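PDB 1JMX: amine Dehydrogenase from Pseudomonas putida, which probably oxidises primary amines to aldehydes as part of a three-chain complex carrying heme c, this chain being its beta-propeller subunit. Local coordinates for residues Lys123-Val129 with Arg142-Arg148; Leu60-Gly65 with Gly91-Tyr95; Lys104-Ala108 with Asp172-Gly176; Val150-Arg154 with Tyr199-Gln204. All coordinates share one frame; numbering follows the deposited sequence.

Contact 1 (Lys123-Val129 with Arg142-Arg148); sequences KPPRLEV and RTFPMPR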
# COMPACT_ATOMS: atom_id res chain seq x y z
N LYS B 123 22.59 -12.01 -0.80
CA LYS B 123 23.44 -13.12 -1.21
C LYS B 123 22.59 -14.24 -1.79
O LYS B 123 21.37 -14.25 -1.61
CB LYS B 123 24.21 -13.65 -0.01
CG LYS B 123 25.14 -12.66 0.63
CD LYS B 123 26.27 -12.30 -0.30
CE LYS B 123 27.36 -11.56 0.44
NZ LYS B 123 27.81 -12.36 1.64
N PRO B 124 23.22 -15.17 -2.51
CA PRO B 124 22.49 -16.30 -3.10
C PRO B 124 21.92 -17.20 -2.00
O PRO B 124 22.49 -17.29 -0.92
CB PRO B 124 23.58 -17.03 -3.89
CG PRO B 124 24.49 -15.93 -4.29
CD PRO B 124 24.60 -15.12 -3.03
N PRO B 125 20.76 -17.82 -2.25
CA PRO B 125 20.17 -18.70 -1.23
C PRO B 125 20.98 -20.00 -1.05
O PRO B 125 21.84 -20.34 -1.87
CB PRO B 125 18.78 -18.98 -1.78
CG PRO B 125 18.49 -17.76 -2.63
CD PRO B 125 19.80 -17.58 -3.33
N ARG B 126 20.69 -20.72 0.03
CA ARG B 126 21.37 -21.99 0.32
C ARG B 126 20.51 -22.88 1.20
O ARG B 126 19.73 -22.40 2.00
CB ARG B 126 22.71 -21.74 1.03
CG ARG B 126 22.57 -21.03 2.37
CD ARG B 126 23.91 -20.74 3.01
NE ARG B 126 23.73 -19.87 4.17
CZ ARG B 126 24.06 -18.58 4.20
NH1 ARG B 126 24.61 -18.01 3.13
NH2 ARG B 126 23.81 -17.87 5.28
N LEU B 127 20.61 -24.19 0.99
CA LEU B 127 19.88 -25.14 1.81
C LEU B 127 20.85 -25.51 2.93
O LEU B 127 22.04 -25.70 2.69
CB LEU B 127 19.54 -26.40 1.01
CG LEU B 127 18.71 -27.46 1.77
CD1 LEU B 127 17.22 -27.12 1.67
CD2 LEU B 127 18.96 -28.84 1.18
N GLU B 128 20.36 -25.52 4.16
CA GLU B 128 21.16 -25.88 5.32
C GLU B 128 20.51 -27.08 5.97
O GLU B 128 19.30 -27.10 6.18
CB GLU B 128 21.25 -24.72 6.31
CG GLU B 128 22.00 -23.53 5.77
CD GLU B 128 22.17 -22.43 6.78
OE1 GLU B 128 21.43 -22.38 7.78
OE2 GLU B 128 23.07 -21.61 6.58
N VAL B 129 21.31 -28.10 6.25
CA VAL B 129 20.83 -29.33 6.87
C VAL B 129 21.24 -29.31 8.32
O VAL B 129 22.38 -28.98 8.65
CB VAL B 129 21.44 -30.57 6.19
CG1 VAL B 129 20.78 -31.83 6.71
CG2 VAL B 129 21.30 -30.48 4.68
N ARG B 142 25.67 -29.59 6.70
CA ARG B 142 25.82 -29.69 5.25
C ARG B 142 25.06 -28.51 4.65
O ARG B 142 24.03 -28.12 5.17
CB ARG B 142 25.18 -30.99 4.78
CG ARG B 142 25.84 -31.68 3.61
CD ARG B 142 25.06 -32.94 3.23
NE ARG B 142 24.71 -33.69 4.42
CZ ARG B 142 23.48 -34.12 4.71
NH1 ARG B 142 22.46 -33.88 3.90
NH2 ARG B 142 23.26 -34.73 5.85
N THR B 143 25.60 -27.90 3.60
CA THR B 143 24.92 -26.79 2.94
C THR B 143 25.18 -26.81 1.44
O THR B 143 26.27 -27.14 0.99
CB THR B 143 25.19 -25.36 3.58
OG1 THR B 143 25.60 -24.42 2.59
CG2 THR B 143 26.19 -25.42 4.69
N PHE B 144 24.14 -26.52 0.68
CA PHE B 144 24.22 -26.54 -0.77
C PHE B 144 23.62 -25.27 -1.33
O PHE B 144 22.90 -24.56 -0.64
CB PHE B 144 23.40 -27.70 -1.34
CG PHE B 144 23.68 -29.02 -0.70
CD1 PHE B 144 22.86 -29.50 0.31
CD2 PHE B 144 24.74 -29.80 -1.14
CE1 PHE B 144 23.09 -30.76 0.88
CE2 PHE B 144 24.98 -31.05 -0.58
CZ PHE B 144 24.15 -31.53 0.43
N PRO B 145 23.94 -24.94 -2.60
CA PRO B 145 23.40 -23.74 -3.24
C PRO B 145 21.95 -23.99 -3.67
O PRO B 145 21.59 -25.10 -4.07
CB PRO B 145 24.32 -23.55 -4.44
CG PRO B 145 24.73 -24.94 -4.78
CD PRO B 145 24.99 -25.55 -3.43
N MET B 146 21.12 -22.96 -3.57
CA MET B 146 19.72 -23.06 -3.94
C MET B 146 19.31 -21.94 -4.89
O MET B 146 19.92 -20.87 -4.90
CB MET B 146 18.83 -22.99 -2.70
CG MET B 146 18.89 -24.19 -1.79
SD MET B 146 18.24 -25.65 -2.60
CE MET B 146 16.46 -25.37 -2.47
N PRO B 147 18.32 -22.21 -5.75
CA PRO B 147 17.89 -21.15 -6.66
C PRO B 147 17.02 -20.15 -5.87
O PRO B 147 16.63 -20.42 -4.74
CB PRO B 147 17.09 -21.91 -7.73
CG PRO B 147 16.60 -23.13 -7.02
CD PRO B 147 17.78 -23.52 -6.16
N ARG B 148 16.80 -18.97 -6.45
CA ARG B 148 15.98 -17.95 -5.80
C ARG B 148 14.50 -18.30 -5.87
O ARG B 148 14.10 -19.15 -6.66
CB ARG B 148 16.15 -16.59 -6.48
CG ARG B 148 17.49 -15.98 -6.27
CD ARG B 148 17.36 -14.50 -6.05
NE ARG B 148 18.45 -14.10 -5.18
CZ ARG B 148 18.32 -13.84 -3.89
NH1 ARG B 148 17.15 -13.91 -3.29
NH2 ARG B 148 19.41 -13.66 -3.18
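L127 and F144 face each other as a hydrogen-bonded pair in the antiparallel beta hairpin of strands 126-131 and 142-145, at the outer edge of a propeller blade. L127 N donates to F144 O at 2.8 Å, and F144 N returns a bond of 3.0 Å to L127 O. V129 N then reaches R142 O at 2.9 Å in a fairly straight bond (165°). Where the hairpin gives out, the pairing goes on for one more step: M146 N finds P125 O at 3.2 Å, but from well above the carbonyl plane.

On the side of L127 and F144 the two side chains run next to each other, with L127 CD2 4.0 Å from F144 CD1. With M146 CG beside its backbone N (chi1 -70°), that carbon comes within 3.6 Å of L127 CB. M171 of strand 168-171 covers both L127 and M146.

The charged ends are matched too. R126 NE gives a salt bridge of 3.0 Å to E128 OE2, meeting it from above the carboxylate plane, while R126 NH1 goes to E89, which K123 NZ also uses. R142 lays one face of its guanidinium against V129 and pairs with E105. R148 NH1 bonds E134 of a neighbouring amine dehydrogenase chain, so this corner of the blade belongs to a subunit interface. The R148 and P125 side chains cross at about a right angle, with P125 CD over one face of the guanidinium, 3.9 Å from R148 NH2.

Contact 2 (Leu60-Gly65 with Gly91-Tyr95); sequences LNNHYG and GRSMY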
# COMPACT_ATOMS: atom_id res chain seq x y z
N LEU B 60 8.69 -23.07 12.30
CA LEU B 60 9.46 -21.95 11.75
C LEU B 60 8.86 -20.77 12.50
O LEU B 60 7.69 -20.45 12.33
CB LEU B 60 9.19 -21.78 10.26
CG LEU B 60 10.26 -21.21 9.32
CD1 LEU B 60 9.57 -20.43 8.22
CD2 LEU B 60 11.26 -20.33 10.05
N ASN B 61 9.66 -20.15 13.36
CA ASN B 61 9.20 -19.04 14.16
C ASN B 61 10.24 -17.93 14.27
O ASN B 61 11.19 -17.89 13.49
CB ASN B 61 8.85 -19.55 15.56
CG ASN B 61 7.48 -19.08 16.04
OD1 ASN B 61 6.71 -18.49 15.28
ND2 ASN B 61 7.18 -19.35 17.29
N ASN B 62 10.03 -17.04 15.23
CA ASN B 62 10.93 -15.92 15.50
C ASN B 62 11.21 -15.07 14.27
O ASN B 62 12.36 -14.78 13.93
CB ASN B 62 12.23 -16.42 16.11
CG ASN B 62 12.87 -15.40 17.02
OD1 ASN B 62 12.18 -14.68 17.74
ND2 ASN B 62 14.19 -15.32 16.99
N HIS B 63 10.13 -14.68 13.59
CA HIS B 63 10.20 -13.85 12.39
C HIS B 63 10.96 -14.47 11.23
O HIS B 63 11.84 -13.84 10.64
CB HIS B 63 10.75 -12.47 12.74
CG HIS B 63 10.01 -11.80 13.85
ND1 HIS B 63 8.73 -11.29 13.70
CD2 HIS B 63 10.33 -11.59 15.15
CE1 HIS B 63 8.30 -10.82 14.86
NE2 HIS B 63 9.26 -10.98 15.75
N TYR B 64 10.60 -15.72 10.91
CA TYR B 64 11.19 -16.47 9.79
C TYR B 64 12.70 -16.65 9.88
O TYR B 64 13.37 -16.82 8.86
CB TYR B 64 10.84 -15.78 8.46
CG TYR B 64 9.36 -15.52 8.24
CD1 TYR B 64 8.69 -14.53 8.97
CD2 TYR B 64 8.63 -16.26 7.31
CE1 TYR B 64 7.33 -14.30 8.78
CE2 TYR B 64 7.28 -16.04 7.12
CZ TYR B 64 6.63 -15.06 7.85
OH TYR B 64 5.28 -14.85 7.68
N GLY B 65 13.25 -16.66 11.09
CA GLY B 65 14.68 -16.81 11.24
C GLY B 65 15.20 -17.96 12.08
O GLY B 65 16.41 -18.08 12.27
N GLY B 91 19.77 -14.48 7.98
CA GLY B 91 19.07 -15.47 7.19
C GLY B 91 17.58 -15.62 7.48
O GLY B 91 17.16 -15.76 8.62
N ARG B 92 16.80 -15.63 6.41
CA ARG B 92 15.35 -15.77 6.51
C ARG B 92 14.85 -16.93 5.66
O ARG B 92 15.36 -17.21 4.59
CB ARG B 92 14.66 -14.49 6.04
CG ARG B 92 13.99 -13.72 7.15
CD ARG B 92 14.91 -12.69 7.74
NE ARG B 92 14.86 -12.75 9.20
CZ ARG B 92 14.72 -11.70 10.00
NH1 ARG B 92 14.61 -10.47 9.50
NH2 ARG B 92 14.73 -11.88 11.31
N SER B 93 13.83 -17.61 6.16
CA SER B 93 13.25 -18.73 5.43
C SER B 93 11.79 -18.41 5.05
O SER B 93 10.94 -18.21 5.91
CB SER B 93 13.33 -19.99 6.29
OG SER B 93 12.69 -21.08 5.65
N MET B 94 11.52 -18.35 3.75
CA MET B 94 10.17 -18.06 3.26
C MET B 94 9.33 -19.34 3.29
O MET B 94 9.02 -19.90 2.24
CB MET B 94 10.22 -17.50 1.83
CG MET B 94 8.95 -16.80 1.37
SD MET B 94 8.53 -15.37 2.39
CE MET B 94 10.13 -14.63 2.61
N TYR B 95 8.97 -19.77 4.50
CA TYR B 95 8.18 -20.99 4.71
C TYR B 95 8.89 -22.23 4.15
O TYR B 95 8.25 -23.24 3.89
CB TYR B 95 6.79 -20.85 4.07
CG TYR B 95 5.94 -19.75 4.65
CD1 TYR B 95 5.96 -18.46 4.11
CD2 TYR B 95 5.13 -19.98 5.75
CE1 TYR B 95 5.20 -17.44 4.66
CE2 TYR B 95 4.36 -18.97 6.31
CZ TYR B 95 4.40 -17.70 5.76
OH TYR B 95 3.67 -16.69 6.34
O HOH W 1 18.00 -16.10 11.33
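Y64 presents the edge of its ring to the face of Y95 in a T-shaped stack, centroids 5.3 Å apart and planes at 84°. The touching corner is Y64 CE2, 3.5 Å from Y95 CE1, and beside it Y64 OH donates to Y95 OH at 2.8 Å. Y95 OH has a further partner in T341, and the Y95 ring also stacks with F200. Along another part of its rim Y64 meets a backbone carbonyl: S93 O lies in the ring plane, 3.3 Å from CD2. Those two edge contacts leave the phenol little freedom to turn.

The backbones meet at the same residue. S93 N gives a straight bond (160°) of 2.9 Å to Y64 O, lying in the carbonyl plane, and R92 CA brings its hydrogen to that oxygen as well. R92 then doubles back so that H63 O sits over one face of its guanidinium. At the far end a water donates to G65 O at 2.7 Å and to G91 O at 2.9 Å. L60 CD1 packs against S93 O.

This is a seam between neighbouring propeller blades: the turn between strands 56-61 and 66-71 leans on strand 89-99 of the next sheet, and other chains of the assembly pack on H63, Y64, R92 and M94. With no salt bridge between the two segments, the join relies on directional neutral bonds and one water serving two buried carbonyls.

Contact 3 (Lys104-Ala108 with Asp172-Gly176); sequences KEVYA and DVKTG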
# COMPACT_ATOMS: atom_id res chain seq x y z
N LYS B 104 15.63 -37.47 11.39
CA LYS B 104 16.99 -37.21 11.86
C LYS B 104 17.60 -35.91 11.37
O LYS B 104 18.59 -35.44 11.93
CB LYS B 104 17.89 -38.40 11.52
CG LYS B 104 17.62 -39.63 12.39
CD LYS B 104 18.20 -40.91 11.78
CE LYS B 104 19.69 -40.79 11.55
NZ LYS B 104 20.21 -41.90 10.69
N GLU B 105 17.05 -35.33 10.31
CA GLU B 105 17.56 -34.07 9.79
C GLU B 105 16.41 -33.13 9.47
O GLU B 105 15.28 -33.56 9.24
CB GLU B 105 18.36 -34.26 8.51
CG GLU B 105 19.37 -35.37 8.54
CD GLU B 105 20.36 -35.28 7.40
OE1 GLU B 105 19.94 -35.33 6.22
OE2 GLU B 105 21.56 -35.15 7.71
N VAL B 106 16.72 -31.84 9.47
CA VAL B 106 15.77 -30.79 9.15
C VAL B 106 16.46 -29.95 8.08
O VAL B 106 17.64 -29.62 8.20
CB VAL B 106 15.41 -29.90 10.38
CG1 VAL B 106 14.49 -28.75 9.97
CG2 VAL B 106 14.72 -30.74 11.46
N TYR B 107 15.75 -29.67 7.00
CA TYR B 107 16.27 -28.88 5.90
C TYR B 107 15.58 -27.52 5.90
O TYR B 107 14.44 -27.39 6.32
CB TYR B 107 16.02 -29.59 4.57
CG TYR B 107 16.29 -31.08 4.63
CD1 TYR B 107 15.24 -31.99 4.73
CD2 TYR B 107 17.60 -31.57 4.64
CE1 TYR B 107 15.48 -33.35 4.86
CE2 TYR B 107 17.85 -32.92 4.76
CZ TYR B 107 16.79 -33.81 4.87
OH TYR B 107 17.05 -35.14 5.03
N ALA B 108 16.30 -26.50 5.46
CA ALA B 108 15.75 -25.16 5.41
C ALA B 108 16.49 -24.35 4.38
O ALA B 108 17.72 -24.37 4.36
CB ALA B 108 15.87 -24.50 6.78
N ASP B 172 18.41 -34.13 -4.18
CA ASP B 172 19.17 -35.13 -3.44
C ASP B 172 19.81 -34.36 -2.29
O ASP B 172 20.65 -33.50 -2.53
CB ASP B 172 20.25 -35.72 -4.34
CG ASP B 172 20.98 -36.89 -3.70
OD1 ASP B 172 21.36 -37.82 -4.45
OD2 ASP B 172 21.17 -36.91 -2.48
N VAL B 173 19.45 -34.69 -1.05
CA VAL B 173 19.99 -34.00 0.11
C VAL B 173 21.43 -34.37 0.48
O VAL B 173 21.99 -33.77 1.40
CB VAL B 173 19.06 -34.10 1.36
CG1 VAL B 173 17.70 -33.55 1.05
CG2 VAL B 173 18.94 -35.53 1.84
N LYS B 174 22.02 -35.33 -0.22
CA LYS B 174 23.40 -35.76 0.04
C LYS B 174 24.37 -35.04 -0.91
O LYS B 174 25.42 -34.56 -0.48
CB LYS B 174 23.56 -37.27 -0.13
CG LYS B 174 23.17 -38.10 1.09
CD LYS B 174 21.77 -37.71 1.58
CE LYS B 174 21.33 -38.47 2.81
NZ LYS B 174 20.06 -37.88 3.37
N THR B 175 23.98 -34.96 -2.18
CA THR B 175 24.80 -34.32 -3.20
C THR B 175 24.35 -32.89 -3.50
O THR B 175 25.11 -32.08 -4.03
CB THR B 175 24.75 -35.11 -4.53
OG1 THR B 175 23.44 -34.99 -5.11
CG2 THR B 175 25.07 -36.60 -4.29
N GLY B 176 23.09 -32.61 -3.18
CA GLY B 176 22.54 -31.29 -3.42
C GLY B 176 22.15 -31.08 -4.87
O GLY B 176 21.73 -29.97 -5.24
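The Y107 ring carries V173 over one face, in a CH-pi contact with CG1 4.0 Å from the ring centroid and 21° off the normal. At the phenol end, Y107 OH has V173 CG2 beside it at 3.7 Å and E105 OE1 at 3.1 Å. The contact bridges two neighbouring blades of the beta-propeller: Y107 and E105 project from strand 105-115, and V173 and K174 sit in the tight turn between strands 168-171 and 178-182. L161 backs both Y107 and V173 from the second blade.

In Y107 a chi1 of -42° carries the ring toward the turn and a chi2 of 102° sets its face to V173, the two side chains crossing at about a right angle. Were an alanine here, V173 would probably lose the aromatic face it rests on, and a gap would open between strand and turn.

Around this apolar patch the charges are looser. K174 NZ makes a long salt bridge of 3.8 Å to E105 OE1, whereas E105 OE2 is held more firmly by R142. The turn fixes its own shape: G176 N bonds D172 O, and in an Asx turn K174 N donates to D172 OD2 at 2.9 Å, approaching on the anti side of the carboxylate.

Contact 4 (Val150-Arg154 with Tyr199-Gln204); sequences VYLMR and YFWPHQ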
# COMPACT_ATOMS: atom_id res chain seq x y z
N VAL B 150 12.50 -19.76 -3.72
CA VAL B 150 12.13 -21.07 -3.21
C VAL B 150 11.31 -20.88 -1.94
O VAL B 150 11.63 -20.03 -1.11
CB VAL B 150 13.39 -21.95 -2.92
CG1 VAL B 150 13.05 -23.10 -1.98
CG2 VAL B 150 13.98 -22.48 -4.23
N TYR B 151 10.21 -21.62 -1.83
CA TYR B 151 9.35 -21.56 -0.66
C TYR B 151 9.10 -22.97 -0.10
O TYR B 151 10.05 -23.61 0.32
CB TYR B 151 8.06 -20.75 -0.93
CG TYR B 151 7.25 -21.15 -2.15
CD1 TYR B 151 6.02 -21.80 -2.01
CD2 TYR B 151 7.71 -20.89 -3.45
CE1 TYR B 151 5.27 -22.17 -3.12
CE2 TYR B 151 6.96 -21.26 -4.56
CZ TYR B 151 5.75 -21.91 -4.39
OH TYR B 151 5.01 -22.33 -5.47
N LEU B 152 7.86 -23.46 -0.12
CA LEU B 152 7.54 -24.80 0.41
C LEU B 152 8.41 -25.98 -0.06
O LEU B 152 8.77 -26.08 -1.23
CB LEU B 152 6.08 -25.13 0.16
CG LEU B 152 5.06 -24.20 0.80
CD1 LEU B 152 3.67 -24.73 0.53
CD2 LEU B 152 5.31 -24.09 2.28
N MET B 153 8.69 -26.88 0.88
CA MET B 153 9.49 -28.08 0.64
C MET B 153 8.90 -29.24 1.43
O MET B 153 8.41 -29.05 2.54
CB MET B 153 10.93 -27.88 1.11
CG MET B 153 11.70 -26.75 0.43
SD MET B 153 13.45 -26.74 0.88
CE MET B 153 13.35 -26.85 2.64
N ARG B 154 8.95 -30.44 0.87
CA ARG B 154 8.45 -31.64 1.55
C ARG B 154 9.38 -32.80 1.21
O ARG B 154 9.75 -32.99 0.06
CB ARG B 154 7.02 -32.00 1.11
CG ARG B 154 5.93 -30.97 1.46
CD ARG B 154 5.68 -30.83 2.94
NE ARG B 154 5.45 -32.11 3.59
CZ ARG B 154 4.29 -32.77 3.60
NH1 ARG B 154 3.22 -32.26 2.98
NH2 ARG B 154 4.19 -33.92 4.26
N TYR B 199 1.53 -20.11 -2.13
CA TYR B 199 1.17 -21.10 -1.13
C TYR B 199 2.15 -21.15 0.03
O TYR B 199 3.34 -21.39 -0.16
CB TYR B 199 1.08 -22.48 -1.79
CG TYR B 199 -0.15 -23.26 -1.44
CD1 TYR B 199 -1.38 -22.97 -2.04
CD2 TYR B 199 -0.10 -24.29 -0.50
CE1 TYR B 199 -2.52 -23.68 -1.72
CE2 TYR B 199 -1.24 -25.01 -0.18
CZ TYR B 199 -2.44 -24.70 -0.79
OH TYR B 199 -3.57 -25.41 -0.47
N PHE B 200 1.64 -20.91 1.23
CA PHE B 200 2.45 -20.91 2.44
C PHE B 200 1.93 -21.94 3.44
O PHE B 200 2.23 -21.86 4.63
CB PHE B 200 2.42 -19.54 3.10
CG PHE B 200 2.86 -18.43 2.20
CD1 PHE B 200 3.99 -18.58 1.40
CD2 PHE B 200 2.13 -17.24 2.14
CE1 PHE B 200 4.39 -17.57 0.54
CE2 PHE B 200 2.52 -16.23 1.28
CZ PHE B 200 3.64 -16.39 0.48
N TRP B 201 1.18 -22.91 2.94
CA TRP B 201 0.60 -23.92 3.81
C TRP B 201 0.99 -25.35 3.42
O TRP B 201 0.41 -25.94 2.52
CB TRP B 201 -0.93 -23.75 3.83
CG TRP B 201 -1.38 -22.31 4.14
CD1 TRP B 201 -1.62 -21.78 5.38
CD2 TRP B 201 -1.62 -21.23 3.21
NE1 TRP B 201 -1.99 -20.45 5.27
CE2 TRP B 201 -1.99 -20.10 3.95
CE3 TRP B 201 -1.54 -21.13 1.81
CZ2 TRP B 201 -2.29 -18.87 3.35
CZ3 TRP B 201 -1.84 -19.90 1.21
CH2 TRP B 201 -2.21 -18.79 1.99
N PRO B 202 2.05 -25.89 4.07
CA PRO B 202 2.52 -27.25 3.79
C PRO B 202 1.62 -28.26 4.53
O PRO B 202 1.95 -28.71 5.63
CB PRO B 202 3.94 -27.24 4.34
CG PRO B 202 3.80 -26.35 5.55
CD PRO B 202 2.94 -25.22 5.03
N HIS B 203 0.48 -28.57 3.93
CA HIS B 203 -0.47 -29.50 4.52
C HIS B 203 0.11 -30.91 4.67
O HIS B 203 0.74 -31.44 3.75
CB HIS B 203 -1.73 -29.66 3.66
CG HIS B 203 -2.31 -28.37 3.15
ND1 HIS B 203 -3.07 -27.53 3.93
CD2 HIS B 203 -2.30 -27.82 1.91
CE1 HIS B 203 -3.52 -26.53 3.20
NE2 HIS B 203 -3.07 -26.69 1.97
N GLN B 204 -0.11 -31.50 5.83
CA GLN B 204 0.31 -32.87 6.09
C GLN B 204 -1.04 -33.60 6.09
O GLN B 204 -1.58 -33.95 7.14
CB GLN B 204 1.02 -32.98 7.44
CG GLN B 204 2.40 -32.33 7.45
CD GLN B 204 3.19 -32.62 8.71
OE1 GLN B 204 2.70 -32.47 9.82
NE2 GLN B 204 4.44 -33.03 8.53
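Close to the hub of the beta-propeller, where strand 153-155 begins the inner side of a blade, L152 is wedged into the loop 199-204. Its two branches part there: CD1 comes to the edge of the Y199 ring, 3.9 Å from Y199 CD2, and CD2 rests on the P202 ring, 3.8 Å from P202 CD. Between them L152 CG sits 3.4 Å from Y199 O. Y151 closes in on the same oxygen, with CD1 3.3 Å from Y199 O. This buried oxygen has carbon neighbours but no hydrogen-bond partner in the model.

With an alanine here in place of L152 the two branches would be gone, and a gap would probably open between the Y199 ring edge and P202.

The loop stiffens itself around that wedge. W201 lies over one face of the Y199 ring, and Y199 OH shares a hydrogen bond of 2.8 Å with H203 NE2 as well as bonding G260. P202 is the centre of an inverse gamma turn; just beyond it H203 O lies 2.7 Å from R154 NH1. Q204 CG covers one face of the R154 guanidinium, while Q204 OE1 is taken by M50. F210 of strand 209-218 packs on both L152 and R154. The arrangement belongs to the centre of a beta-propeller, where the innermost strand of a blade, 153-155, meets an irregular loop near the middle of the chain.

How the contacts relate
Contacts 1 and 3 are joined most directly: R142 NH2 lies 2.6 Å from E105 OE2 in a salt bridge, and strands 126-131 and 105-115 are neighbours in one sheet. Contact 2 reaches that sheet through strand 89-99, its centre 14 Å from that of contact 1. Inward, contact 2 passes to contact 4 through the stacked rings of Y95 and F200, with Y95 CD1 3.4 Å from F200 CD1. M153 of contact 4 touches L127 of contact 1 and A108 of contact 3. The bound heme c is about 13 Å from the R92 side chain, and residues L116 to Y120, just before contact 1, line its pocket.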